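Local structure of adapter protein MecA 2 (3JTN) at residues D2-F7 with F38-D43; L16-Q21 with T85-F90; G28-Y33 with K75-G80. The protein acts as an adaptor that recognises unfolded and aggregated proteins and ComK and targets them to the ClpC protease, this chain being its ClpC-interacting C-terminal domain. One frame throughout, in Å; residues are numbered along the deposited sequence.

Contact 1 of 3, residues D2-F7 with F38-D43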
loop_
_atom_site.group_PDB
_atom_site.type_symbol
_atom_site.label_atom_id
_atom_site.label_comp_id
_atom_site.label_asym_id
_atom_site.label_seq_id
_atom_site.Cartn_x
_atom_site.Cartn_y
_atom_site.Cartn_z
ATOM N N ASP A 2 -4.701 6.849 -7.235
ATOM C CA ASP A 2 -4.919 5.979 -8.385
ATOM C C ASP A 2 -3.960 4.798 -8.314
ATOM O O ASP A 2 -3.769 4.080 -9.302
ATOM C CB ASP A 2 -4.653 6.726 -9.694
ATOM C CG ASP A 2 -4.934 8.224 -9.599
ATOM O OD1 ASP A 2 -4.856 8.898 -10.649
ATOM O OD2 ASP A 2 -5.230 8.737 -8.499
ATOM N N ILE A 3 -3.347 4.621 -7.147
ATOM C CA ILE A 3 -2.267 3.660 -6.980
ATOM C C ILE A 3 -2.696 2.480 -6.126
ATOM O O ILE A 3 -3.141 2.661 -4.997
ATOM C CB ILE A 3 -1.069 4.290 -6.282
ATOM C CG1 ILE A 3 -0.856 5.715 -6.755
ATOM C CG2 ILE A 3 0.183 3.442 -6.483
ATOM C CD1 ILE A 3 0.420 6.329 -6.227
ATOM N N ILE A 4 -2.533 1.274 -6.659
ATOM C CA ILE A 4 -2.808 0.061 -5.912
ATOM C C ILE A 4 -1.792 -0.976 -6.338
ATOM O O ILE A 4 -1.672 -1.288 -7.525
ATOM C CB ILE A 4 -4.205 -0.504 -6.221
ATOM C CG1 ILE A 4 -5.271 0.584 -6.101
ATOM C CG2 ILE A 4 -4.532 -1.658 -5.298
ATOM C CD1 ILE A 4 -6.693 0.089 -6.350
ATOM N N TYR A 5 -1.059 -1.515 -5.372
ATOM C CA TYR A 5 -0.136 -2.591 -5.668
ATOM C C TYR A 5 -0.578 -3.847 -4.954
ATOM O O TYR A 5 -1.117 -3.774 -3.858
ATOM C CB TYR A 5 1.297 -2.204 -5.285
ATOM C CG TYR A 5 2.070 -1.679 -6.467
ATOM C CD1 TYR A 5 3.295 -2.226 -6.822
ATOM C CD2 TYR A 5 1.553 -0.659 -7.255
ATOM C CE1 TYR A 5 3.994 -1.758 -7.912
ATOM C CE2 TYR A 5 2.246 -0.181 -8.354
ATOM C CZ TYR A 5 3.462 -0.741 -8.682
ATOM O OH TYR A 5 4.167 -0.274 -9.770
ATOM N N GLN A 6 -0.397 -4.994 -5.595
ATOM C CA GLN A 6 -0.606 -6.249 -4.907
ATOM C C GLN A 6 0.736 -6.676 -4.347
ATOM O O GLN A 6 1.788 -6.251 -4.827
ATOM C CB GLN A 6 -1.192 -7.313 -5.837
ATOM C CG GLN A 6 -0.331 -7.717 -7.005
ATOM C CD GLN A 6 -1.064 -8.668 -7.936
ATOM O OE1 GLN A 6 -0.853 -8.657 -9.150
ATOM N NE2 GLN A 6 -1.953 -9.478 -7.375
ATOM N N PHE A 7 0.701 -7.510 -3.323
ATOM C CA PHE A 7 1.924 -7.890 -2.641
ATOM C C PHE A 7 2.001 -9.391 -2.447
ATOM O O PHE A 7 0.985 -10.052 -2.236
ATOM C CB PHE A 7 2.056 -7.123 -1.324
ATOM C CG PHE A 7 2.272 -5.655 -1.524
ATOM C CD1 PHE A 7 3.558 -5.140 -1.637
ATOM C CD2 PHE A 7 1.194 -4.794 -1.656
ATOM C CE1 PHE A 7 3.757 -3.793 -1.854
ATOM C CE2 PHE A 7 1.389 -3.445 -1.871
ATOM C CZ PHE A 7 2.663 -2.940 -1.971
ATOM N N PHE A 38 -3.261 -5.854 -0.641
ATOM C CA PHE A 38 -3.120 -4.757 -1.573
ATOM C C PHE A 38 -2.934 -3.488 -0.789
ATOM O O PHE A 38 -3.521 -3.307 0.278
ATOM C CB PHE A 38 -4.366 -4.642 -2.465
ATOM C CG PHE A 38 -4.625 -5.865 -3.289
ATOM C CD1 PHE A 38 -4.290 -5.898 -4.633
ATOM C CD2 PHE A 38 -5.196 -6.986 -2.721
ATOM C CE1 PHE A 38 -4.529 -7.021 -5.395
ATOM C CE2 PHE A 38 -5.439 -8.114 -3.477
ATOM C CZ PHE A 38 -5.101 -8.138 -4.815
ATOM N N LEU A 39 -2.113 -2.605 -1.322
ATOM C CA LEU A 39 -1.972 -1.295 -0.738
ATOM C C LEU A 39 -2.472 -0.282 -1.732
ATOM O O LEU A 39 -2.180 -0.355 -2.928
ATOM C CB LEU A 39 -0.521 -1.006 -0.384
ATOM C CG LEU A 39 -0.231 0.355 0.245
ATOM C CD1 LEU A 39 -0.610 0.393 1.704
ATOM C CD2 LEU A 39 1.240 0.649 0.095
ATOM N N SER A 40 -3.244 0.660 -1.227
ATOM C CA SER A 40 -3.736 1.748 -2.039
ATOM C C SER A 40 -3.174 2.978 -1.396
ATOM O O SER A 40 -3.206 3.100 -0.171
ATOM C CB SER A 40 -5.261 1.803 -1.989
ATOM O OG SER A 40 -5.721 3.075 -2.412
ATOM N N LEU A 41 -2.630 3.874 -2.209
ATOM C CA LEU A 41 -2.138 5.149 -1.719
ATOM C C LEU A 41 -2.912 6.236 -2.439
ATOM O O LEU A 41 -3.221 6.105 -3.624
ATOM C CB LEU A 41 -0.637 5.310 -1.994
ATOM C CG LEU A 41 0.349 4.414 -1.246
ATOM C CD1 LEU A 41 1.750 4.687 -1.745
ATOM C CD2 LEU A 41 0.276 4.618 0.262
ATOM N N GLU A 42 -3.227 7.303 -1.719
ATOM C CA GLU A 42 -3.990 8.404 -2.278
ATOM C C GLU A 42 -3.137 9.663 -2.248
ATOM O O GLU A 42 -3.119 10.439 -3.206
ATOM C CB GLU A 42 -5.274 8.629 -1.479
ATOM C CG GLU A 42 -5.039 9.249 -0.109
ATOM C CD GLU A 42 -6.160 10.180 0.323
ATOM O OE1 GLU A 42 -6.517 10.157 1.523
ATOM O OE2 GLU A 42 -6.674 10.935 -0.534
ATOM N N ASP A 43 -2.438 9.869 -1.137
ATOM C CA ASP A 43 -1.560 11.019 -1.007
ATOM C C ASP A 43 -0.123 10.566 -1.170
ATOM O O ASP A 43 0.341 9.670 -0.465
ATOM C CB ASP A 43 -1.755 11.728 0.337
ATOM C CG ASP A 43 -1.126 13.111 0.359
ATOM O OD1 ASP A 43 -0.426 13.470 -0.614
ATOM O OD2 ASP A 43 -1.334 13.843 1.348
#
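The ring of Phe38 lies alongside the side chain of Gln6, both pointing the same way. Phe38 CE1 comes within 3.4 Å of Gln6 CB. CG of Gln6 stands between its backbone N and carbonyl carbon (chi1 63°), and from there the extended chain runs beside the Phe38 ring. The Gln6 amide plane is tilted only 23° from the Phe38 ring plane. Its NE2 is hydrogen-bonded to Gln36 OE1, which ties the amide to the start of strand 36-41.

Next to this pair, Ile4 CG2 touches Phe38 CB at 4.1 Å. Ile4, Gln6, Phe38 and Ser40 share one face of the sheet. Helix 67-73 packs on it through Ile67 and Leu70.

The other face carries Ile3, Tyr5, Leu39 and Leu41. Here CE2 of Phe7 approaches Leu39 CB obliquely at 3.4 Å, a tight apolar contact, and Leu39 N lies at the ring edge, in its plane. Ile3 and Leu41 face each other, with CB atoms 4.4 Å apart. Helices 10-22 and 49-59 cover this face.

The backbones run antiparallel, with Ile3-Leu41 and Tyr5-Leu39 as the hydrogen-bonded pairs. Tyr5 N donates a hydrogen bond to Leu39 O at 2.9 Å, and Leu39 N donates one back to Tyr5 O at 3.0 Å. Leu41 N bonds Ile3 O at 3.1 Å, with the donor tilted 28° from the carbonyl plane. The carbonyls also receive CA-H groups: Ile4 CA is 3.1 Å from Leu39 O.

Strand 3-7 thus sits inside the sheet, between strands 36-41 and 61-62. This pairing forms the buried centre of the antiparallel sheet of a small alpha+beta domain, with helices on both faces.

Contact 2 of 3, residues L16-Q21 with T85-F90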
loop_
_atom_site.group_PDB
_atom_site.type_symbol
_atom_site.label_atom_id
_atom_site.label_comp_id
_atom_site.label_asym_id
_atom_site.label_seq_id
_atom_site.Cartn_x
_atom_site.Cartn_y
_atom_site.Cartn_z
ATOM N N LEU A 16 8.025 -2.455 2.799
ATOM C CA LEU A 16 7.637 -1.255 2.081
ATOM C C LEU A 16 7.390 -0.091 3.026
ATOM O O LEU A 16 7.828 1.031 2.780
ATOM C CB LEU A 16 6.366 -1.537 1.286
ATOM C CG LEU A 16 5.615 -0.323 0.763
ATOM C CD1 LEU A 16 6.440 0.395 -0.280
ATOM C CD2 LEU A 16 4.306 -0.785 0.171
ATOM N N SER A 17 6.674 -0.357 4.107
ATOM C CA SER A 17 6.286 0.694 5.044
ATOM C C SER A 17 7.456 1.513 5.529
ATOM O O SER A 17 7.332 2.716 5.759
ATOM C CB SER A 17 5.580 0.089 6.246
ATOM O OG SER A 17 4.393 -0.532 5.815
ATOM N N GLU A 18 8.591 0.861 5.698
ATOM C CA GLU A 18 9.794 1.564 6.129
ATOM C C GLU A 18 10.204 2.584 5.082
ATOM O O GLU A 18 10.604 3.702 5.406
ATOM C CB GLU A 18 10.945 0.579 6.381
ATOM C CG GLU A 18 12.259 1.255 6.760
ATOM C CD GLU A 18 12.078 2.362 7.793
ATOM O OE1 GLU A 18 12.393 3.535 7.479
ATOM O OE2 GLU A 18 11.612 2.061 8.914
ATOM N N SER A 19 10.091 2.203 3.818
ATOM C CA SER A 19 10.505 3.091 2.743
ATOM C C SER A 19 9.482 4.219 2.631
ATOM O O SER A 19 9.854 5.384 2.549
ATOM C CB SER A 19 10.625 2.336 1.423
ATOM O OG SER A 19 11.708 1.432 1.465
ATOM N N LEU A 20 8.198 3.872 2.664
ATOM C CA LEU A 20 7.148 4.893 2.568
ATOM C C LEU A 20 7.245 5.918 3.702
ATOM O O LEU A 20 7.124 7.123 3.473
ATOM C CB LEU A 20 5.757 4.259 2.528
ATOM C CG LEU A 20 5.442 3.323 1.359
ATOM C CD1 LEU A 20 3.957 3.047 1.310
ATOM C CD2 LEU A 20 5.915 3.918 0.055
ATOM N N GLN A 21 7.450 5.440 4.924
ATOM C CA GLN A 21 7.684 6.329 6.055
ATOM C C GLN A 21 8.937 7.177 5.833
ATOM O O GLN A 21 8.970 8.355 6.178
ATOM C CB GLN A 21 7.825 5.526 7.341
ATOM C CG GLN A 21 8.190 6.368 8.544
ATOM C CD GLN A 21 8.409 5.529 9.785
ATOM O OE1 GLN A 21 7.527 5.429 10.638
ATOM N NE2 GLN A 21 9.583 4.912 9.890
ATOM N N THR A 85 0.547 2.639 11.069
ATOM C CA THR A 85 0.151 1.500 11.884
ATOM C C THR A 85 1.254 0.455 11.909
ATOM O O THR A 85 1.601 -0.068 12.953
ATOM C CB THR A 85 -1.105 0.844 11.330
ATOM O OG1 THR A 85 -2.221 1.711 11.541
ATOM C CG2 THR A 85 -1.351 -0.497 12.026
ATOM N N ILE A 86 1.797 0.155 10.739
ATOM C CA ILE A 86 2.881 -0.803 10.624
ATOM C C ILE A 86 4.146 -0.288 11.292
ATOM O O ILE A 86 4.728 -0.969 12.131
ATOM C CB ILE A 86 3.177 -1.110 9.162
ATOM C CG1 ILE A 86 2.045 -1.949 8.572
ATOM C CG2 ILE A 86 4.498 -1.837 9.035
ATOM C CD1 ILE A 86 2.280 -2.372 7.140
ATOM N N GLN A 87 4.571 0.915 10.922
ATOM C CA GLN A 87 5.814 1.460 11.448
ATOM C C GLN A 87 5.731 1.622 12.943
ATOM O O GLN A 87 6.749 1.620 13.628
ATOM C CB GLN A 87 6.160 2.796 10.802
ATOM C CG GLN A 87 6.568 2.663 9.373
ATOM C CD GLN A 87 7.734 1.729 9.208
ATOM O OE1 GLN A 87 7.583 0.621 8.697
ATOM N NE2 GLN A 87 8.907 2.162 9.653
ATOM N N THR A 88 4.512 1.758 13.450
ATOM C CA THR A 88 4.322 1.985 14.872
ATOM C C THR A 88 4.408 0.669 15.645
ATOM O O THR A 88 4.176 0.633 16.853
ATOM C CB THR A 88 2.994 2.706 15.154
ATOM O OG1 THR A 88 3.117 3.501 16.338
ATOM C CG2 THR A 88 1.854 1.713 15.311
ATOM N N HIS A 89 4.757 -0.405 14.939
ATOM C CA HIS A 89 4.909 -1.727 15.552
ATOM C C HIS A 89 6.244 -2.352 15.163
ATOM O O HIS A 89 6.898 -2.995 15.976
ATOM C CB HIS A 89 3.772 -2.667 15.120
ATOM C CG HIS A 89 2.443 -2.333 15.722
ATOM N ND1 HIS A 89 2.069 -2.750 16.980
ATOM C CD2 HIS A 89 1.395 -1.630 15.233
ATOM C CE1 HIS A 89 0.852 -2.312 17.245
ATOM N NE2 HIS A 89 0.419 -1.631 16.199
ATOM N N PHE A 90 6.632 -2.153 13.906
ATOM C CA PHE A 90 7.825 -2.768 13.344
ATOM C C PHE A 90 8.958 -1.756 13.211
ATOM O O PHE A 90 8.841 -0.620 13.675
ATOM C CB PHE A 90 7.498 -3.366 11.977
ATOM C CG PHE A 90 6.390 -4.383 12.008
ATOM C CD1 PHE A 90 6.657 -5.730 11.791
ATOM C CD2 PHE A 90 5.083 -3.991 12.262
ATOM C CE1 PHE A 90 5.635 -6.665 11.821
ATOM C CE2 PHE A 90 4.057 -4.915 12.293
ATOM C CZ PHE A 90 4.328 -6.257 12.074
#
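Helix 10-22 comes nearest to the last turn of helix 82-87 at Ser17 and Gln87, whose CA atoms are 6.5 Å apart.

Gln87 carries most of the contact. Its CG is anti to the carbonyl carbon, and its chain bends at the next torsion (chi2 -57°). The amide ends up against the flank of helix 10-22. There Gln87 OE1 lies 3.2 Å from Ser17 CB. Gln87 NE2 donates to Glu18 OE2 at 2.8 Å, but the bond is weak, with an N-H...O angle of only 129°. The two side chains cross at about a right angle, and the carboxylate and amide planes are 79° apart.

Gln21 reaches toward Gln87 from its own helix, tip to tip. The aliphatic parts also meet, with Gln21 CB 3.7 Å from Gln87 CG.

Ile86 fills the inner side of the contact. Its CD1 lies 3.1 Å from Ser17 OG, and its CG2 is 3.6 Å from Ser17 CB. Ile86 also packs on Phe10, Ile13 and Ile14.

The chemistry is therefore mixed. In the inner part Ile86 packs on Ser17, whose hydroxyl is already satisfied by Ile13 O of its own helix. The outer part is polar, and there the bond to Glu18 is weak and by itself probably gives the Gln87 amide little directional hold.

Contact 3 of 3, residues G28-Y33 with K75-G80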
loop_
_atom_site.group_PDB
_atom_site.type_symbol
_atom_site.label_atom_id
_atom_site.label_comp_id
_atom_site.label_asym_id
_atom_site.label_seq_id
_atom_site.Cartn_x
_atom_site.Cartn_y
_atom_site.Cartn_z
ATOM N N GLY A 28 -1.743 5.221 3.378
ATOM C CA GLY A 28 -1.940 3.935 2.748
ATOM C C GLY A 28 -3.145 3.183 3.273
ATOM O O GLY A 28 -3.474 3.219 4.456
ATOM N N THR A 29 -3.810 2.480 2.378
ATOM C CA THR A 29 -4.899 1.621 2.777
ATOM C C THR A 29 -4.605 0.210 2.334
ATOM O O THR A 29 -4.451 -0.061 1.143
ATOM C CB THR A 29 -6.211 2.080 2.173
ATOM O OG1 THR A 29 -6.648 3.252 2.870
ATOM C CG2 THR A 29 -7.259 0.988 2.316
ATOM N N VAL A 30 -4.509 -0.689 3.300
ATOM C CA VAL A 30 -4.243 -2.087 3.003
ATOM C C VAL A 30 -5.538 -2.868 2.912
ATOM O O VAL A 30 -6.351 -2.828 3.832
ATOM C CB VAL A 30 -3.358 -2.735 4.082
ATOM C CG1 VAL A 30 -3.225 -4.237 3.832
ATOM C CG2 VAL A 30 -1.994 -2.058 4.125
ATOM N N TYR A 31 -5.715 -3.576 1.800
ATOM C CA TYR A 31 -6.836 -4.486 1.632
ATOM C C TYR A 31 -6.344 -5.919 1.560
ATOM O O TYR A 31 -5.230 -6.167 1.126
ATOM C CB TYR A 31 -7.586 -4.183 0.338
ATOM C CG TYR A 31 -8.237 -2.828 0.296
ATOM C CD1 TYR A 31 -9.476 -2.614 0.885
ATOM C CD2 TYR A 31 -7.620 -1.765 -0.344
ATOM C CE1 TYR A 31 -10.086 -1.363 0.842
ATOM C CE2 TYR A 31 -8.219 -0.514 -0.396
ATOM C CZ TYR A 31 -9.451 -0.318 0.200
ATOM O OH TYR A 31 -10.044 0.930 0.148
ATOM N N HIS A 32 -7.185 -6.862 1.981
ATOM C CA HIS A 32 -6.925 -8.271 1.720
ATOM C C HIS A 32 -8.018 -8.777 0.808
ATOM O O HIS A 32 -9.197 -8.685 1.127
ATOM C CB HIS A 32 -6.884 -9.103 3.005
ATOM C CG HIS A 32 -6.599 -10.552 2.764
ATOM N ND1 HIS A 32 -5.334 -11.025 2.486
ATOM C CD2 HIS A 32 -7.415 -11.632 2.745
ATOM C CE1 HIS A 32 -5.382 -12.335 2.315
ATOM N NE2 HIS A 32 -6.634 -12.727 2.466
ATOM N N TYR A 33 -7.626 -9.307 -0.335
ATOM C CA TYR A 33 -8.593 -9.762 -1.310
ATOM C C TYR A 33 -8.017 -10.943 -2.072
ATOM O O TYR A 33 -6.871 -10.900 -2.516
ATOM C CB TYR A 33 -8.964 -8.612 -2.256
ATOM C CG TYR A 33 -9.839 -9.030 -3.412
ATOM C CD1 TYR A 33 -11.203 -9.246 -3.237
ATOM C CD2 TYR A 33 -9.302 -9.221 -4.678
ATOM C CE1 TYR A 33 -12.001 -9.634 -4.290
ATOM C CE2 TYR A 33 -10.096 -9.612 -5.742
ATOM C CZ TYR A 33 -11.443 -9.816 -5.540
ATOM O OH TYR A 33 -12.234 -10.202 -6.598
ATOM N N LYS A 75 -11.178 -7.216 1.990
ATOM C CA LYS A 75 -11.165 -6.984 3.429
ATOM C C LYS A 75 -10.304 -5.766 3.768
ATOM O O LYS A 75 -9.142 -5.674 3.360
ATOM C CB LYS A 75 -10.673 -8.238 4.174
ATOM C CG LYS A 75 -10.570 -8.102 5.697
ATOM C CD LYS A 75 -11.912 -7.751 6.349
ATOM C CE LYS A 75 -11.777 -7.602 7.871
ATOM N NZ LYS A 75 -12.809 -6.703 8.459
ATOM N N LEU A 76 -10.888 -4.825 4.501
ATOM C CA LEU A 76 -10.181 -3.611 4.886
ATOM C C LEU A 76 -9.335 -3.891 6.120
ATOM O O LEU A 76 -9.849 -4.129 7.211
ATOM C CB LEU A 76 -11.169 -2.468 5.152
ATOM C CG LEU A 76 -10.624 -1.104 5.579
ATOM C CD1 LEU A 76 -9.780 -0.480 4.472
ATOM C CD2 LEU A 76 -11.786 -0.176 5.955
ATOM N N ILE A 77 -8.026 -3.874 5.942
ATOM C CA ILE A 77 -7.140 -4.184 7.043
ATOM C C ILE A 77 -6.731 -2.884 7.712
ATOM O O ILE A 77 -6.745 -2.767 8.939
ATOM C CB ILE A 77 -5.890 -4.948 6.565
ATOM C CG1 ILE A 77 -6.296 -6.077 5.623
ATOM C CG2 ILE A 77 -5.131 -5.506 7.752
ATOM C CD1 ILE A 77 -7.192 -7.090 6.285
ATOM N N MET A 78 -6.358 -1.908 6.894
ATOM C CA MET A 78 -5.909 -0.637 7.420
ATOM C C MET A 78 -6.374 0.472 6.509
ATOM O O MET A 78 -6.026 0.503 5.331
ATOM C CB MET A 78 -4.387 -0.615 7.536
ATOM C CG MET A 78 -3.828 -1.758 8.346
ATOM S SD MET A 78 -2.028 -1.816 8.297
ATOM C CE MET A 78 -1.828 -3.516 7.823
ATOM N N ASP A 79 -7.172 1.382 7.055
ATOM C CA ASP A 79 -7.690 2.487 6.266
ATOM C C ASP A 79 -6.913 3.763 6.532
ATOM O O ASP A 79 -7.020 4.344 7.614
ATOM C CB ASP A 79 -9.173 2.724 6.570
ATOM C CG ASP A 79 -9.748 3.905 5.793
ATOM O OD1 ASP A 79 -9.707 3.874 4.540
ATOM O OD2 ASP A 79 -10.244 4.859 6.436
ATOM N N GLY A 80 -6.127 4.183 5.541
ATOM C CA GLY A 80 -5.518 5.501 5.536
ATOM C C GLY A 80 -4.359 5.688 6.491
ATOM O O GLY A 80 -3.732 6.745 6.500
#
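A classic beta bulge marks the pairing of strand 29-33 with the edge strand 75-78: Ile77 and Met78 both face Val30. Val30 O accepts from both, from Ile77 N at 2.9 Å and from Met78 N at 3.2 Å. The Met78 bond is nearly straight (167° at the hydrogen) and uses a carbonyl lone pair. The Ile77 donor is tilted 20° from the carbonyl plane. Val30 N also bonds Met78 O, so Val30 is held by three backbone bonds at the bulge.

Toward residue 75 the antiparallel pairing is regular. His32 and Lys75 form a hydrogen-bonded pair, and His32 N binds Lys75 O at 2.7 Å. Toward residue 80 a side chain takes over from the backbone: Thr29 OG1 accepts from Gly80 N at 2.9 Å. OG1 is anti to the carbonyl carbon of Thr29, beside its backbone N (chi1 -74°).

The side chains pack on both faces. Val30 and Met78 lie side by side, with Val30 CG2 4.0 Å from Met78 CE. The Val30 and Ile77 side chains meet at a slant, with Val30 CG1 3.9 Å from Ile77 CB. Met78 continues onto Phe10 and Ile86, so this face meets helices 10-22 and 82-87. On the other face, Leu76 CD1 leans over two side chains of strand 29-33, 3.6 Å from Thr29 CG2 and 3.7 Å from Tyr31 CE1. Tyr31 in turn packs on Ile67 and Leu70 of helix 67-73.

Gly80 has a positive phi, and the chain then leads into helix 82-87. This is a bulged edge strand closing one side of an antiparallel sheet.

From the N terminus, strand 3-7 leads into helix 10-22, which supplies the first half of contact 2. Strand 29-33 follows with the first half of contact 3. Strand 36-41 then returns beside strand 3-7 and closes contact 1, the first loop to shut. Contact 3 closes when strand 75-78 joins the edge of the sheet, and contact 2 closes last, at the C-terminal end. Contact 3 is nested inside contact 2, while contact 1 crosses both. Strands 36-41 and 29-33 are sheet neighbours, joining contacts 1 and 3. Leu16 and Leu20 pack on Leu39, linking the sheet to helix 10-22. Met78 also meets Thr85, which ties contact 3 to contact 2.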